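Local coordinates for SUMO-1 cysteine protease S273R (African swine fever virus pig/Kenya/KEN-50/1950, PDB 6LJ9), which is a cysteine protease that probably matures the viral pp220 and pp62 polyproteins into core-shell proteins and dampens host innate immune signalling, at residues Gly178-Ile183 with Thr214-Ala219. Sequence-based numbering, arbitrary orientation.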
loop_
_atom_site.group_PDB
_atom_site.type_symbol
_atom_site.label_atom_id
_atom_site.label_comp_id
_atom_site.label_asym_id
_atom_site.label_seq_id
_atom_site.Cartn_x
_atom_site.Cartn_y
_atom_site.Cartn_z
ATOM N N GLY B 178 -2.898 3.415 11.348
ATOM C CA GLY B 178 -4.056 3.091 12.149
ATOM C C GLY B 178 -4.655 4.294 12.850
ATOM O O GLY B 178 -4.220 5.437 12.690
ATOM N N ASP B 179 -5.680 4.013 13.657
ATOM C CA ASP B 179 -6.352 5.080 14.385
ATOM C C ASP B 179 -5.507 5.596 15.540
ATOM O O ASP B 179 -5.704 6.737 15.973
ATOM C CB ASP B 179 -7.714 4.606 14.897
ATOM C CG ASP B 179 -8.647 5.762 15.238
ATOM O OD1 ASP B 179 -8.766 6.698 14.420
ATOM O OD2 ASP B 179 -9.266 5.731 16.321
ATOM N N CYS B 180 -4.574 4.787 16.037
ATOM C CA CYS B 180 -3.603 5.196 17.046
ATOM C C CYS B 180 -2.215 5.066 16.437
ATOM O O CYS B 180 -1.725 3.949 16.233
ATOM C CB CYS B 180 -3.724 4.349 18.309
ATOM S SG CYS B 180 -2.275 4.420 19.381
ATOM N N TRP B 181 -1.592 6.199 16.139
ATOM C CA TRP B 181 -0.242 6.198 15.602
ATOM C C TRP B 181 0.758 5.892 16.709
ATOM O O TRP B 181 0.576 6.281 17.865
ATOM C CB TRP B 181 0.082 7.545 14.952
ATOM C CG TRP B 181 -0.809 7.880 13.789
ATOM C CD1 TRP B 181 -1.835 7.126 13.299
ATOM C CD2 TRP B 181 -0.748 9.055 12.969
ATOM N NE1 TRP B 181 -2.419 7.759 12.229
ATOM C CE2 TRP B 181 -1.770 8.944 12.005
ATOM C CE3 TRP B 181 0.069 10.188 12.956
ATOM C CZ2 TRP B 181 -1.995 9.922 11.038
ATOM C CZ3 TRP B 181 -0.155 11.160 11.995
ATOM C CH2 TRP B 181 -1.179 11.020 11.050
ATOM N N SER B 182 1.818 5.178 16.347
ATOM C CA SER B 182 2.801 4.725 17.318
ATOM C C SER B 182 4.207 5.008 16.816
ATOM O O SER B 182 4.510 4.812 15.635
ATOM C CB SER B 182 2.644 3.228 17.611
ATOM O OG SER B 182 2.751 2.462 16.423
ATOM N N ILE B 183 5.056 5.478 17.723
ATOM C CA ILE B 183 6.485 5.634 17.487
ATOM C C ILE B 183 7.179 4.517 18.252
ATOM O O ILE B 183 7.092 4.453 19.484
ATOM C CB ILE B 183 6.984 7.017 17.929
ATOM C CG1 ILE B 183 6.184 8.114 17.223
ATOM C CG2 ILE B 183 8.466 7.168 17.638
ATOM C CD1 ILE B 183 6.290 9.467 17.885
ATOM N N THR B 214 -4.252 10.626 18.440
ATOM C CA THR B 214 -3.716 9.554 19.275
ATOM C C THR B 214 -2.339 9.163 18.757
ATOM O O THR B 214 -2.225 8.541 17.695
ATOM C CB THR B 214 -4.651 8.345 19.288
ATOM O OG1 THR B 214 -5.988 8.780 19.561
ATOM C CG2 THR B 214 -4.220 7.356 20.360
ATOM N N VAL B 215 -1.299 9.527 19.503
ATOM C CA VAL B 215 0.079 9.195 19.159
ATOM C C VAL B 215 0.748 8.620 20.399
ATOM O O VAL B 215 0.789 9.277 21.447
ATOM C CB VAL B 215 0.860 10.415 18.641
ATOM C CG1 VAL B 215 2.225 9.986 18.128
ATOM C CG2 VAL B 215 0.078 11.136 17.552
ATOM N N LYS B 216 1.271 7.402 20.283
ATOM C CA LYS B 216 1.955 6.726 21.375
ATOM C C LYS B 216 3.442 6.603 21.074
ATOM O O LYS B 216 3.837 6.377 19.926
ATOM C CB LYS B 216 1.379 5.327 21.617
ATOM C CG LYS B 216 -0.042 5.286 22.150
ATOM C CD LYS B 216 -0.452 3.846 22.432
ATOM C CE LYS B 216 -1.893 3.745 22.901
ATOM N NZ LYS B 216 -2.300 2.328 23.115
ATOM N N THR B 217 4.260 6.754 22.111
ATOM C CA THR B 217 5.664 6.370 22.069
ATOM C C THR B 217 5.824 5.042 22.797
ATOM O O THR B 217 5.273 4.852 23.885
ATOM C CB THR B 217 6.560 7.432 22.711
ATOM O OG1 THR B 217 6.220 7.575 24.095
ATOM C CG2 THR B 217 6.391 8.770 22.008
ATOM N N LEU B 218 6.571 4.123 22.191
ATOM C CA LEU B 218 6.632 2.754 22.683
ATOM C C LEU B 218 8.047 2.213 22.573
ATOM O O LEU B 218 8.682 2.333 21.521
ATOM C CB LEU B 218 5.668 1.856 21.904
ATOM C CG LEU B 218 5.691 0.374 22.273
ATOM C CD1 LEU B 218 5.077 0.143 23.647
ATOM C CD2 LEU B 218 4.969 -0.426 21.216
ATOM N N ALA B 219 8.526 1.608 23.656
ATOM C CA ALA B 219 9.832 0.958 23.691
ATOM C C ALA B 219 9.597 -0.549 23.666
ATOM O O ALA B 219 9.212 -1.145 24.676
ATOM C CB ALA B 219 10.620 1.386 24.924
#
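Trp181, Ser182 and Ile183 pair in parallel with Val215, Lys216 and Thr217, the two short strands running 29° apart with their axes 4.5 Å away at the closest. Four backbone hydrogen bonds join them: Trp181 N to Thr214 O, Lys216 N to Trp181 O (2.8 Å), Ile183 N to Lys216 O (2.7 Å) and Leu218 N to Ile183 O. Lys216 uses both its N-H and its carbonyl, gripping residues before and after Ser182.

On the face of Trp181 and Ile183, the tip of Ile183 carries most of the apolar contact: its CD1 reaches Val215 CG1 at 4.1 Å and Thr217 CG2 at 4.2 Å. The Trp181 indole stacks on His212, so little beyond its CB approaches Val215. Ser182 and Lys216 occupy the other face. Ahead of the pairing, Cys180 SG, anti to the backbone N (chi1 162°), rests against the extended chain of Lys216, 3.6 Å from CD, while Thr214 CG2 packs against Cys180 CB at 3.7 Å. Cys180 packs on Cys180 of the second subunit, and Ser182 OG is hydrogen-bonded both to Glu184 OE2 of its own chain and to Asp179 OD2 of that subunit.

The pairing closes a right-handed beta-alpha-beta crossover of the Ulp1-type catalytic domain: helix 195-208 covers the Ile183 face through Val204, strand 169-175 flanks 181-186 on its other side, and 215-220 is the outermost strand of the mixed sheet within this chain.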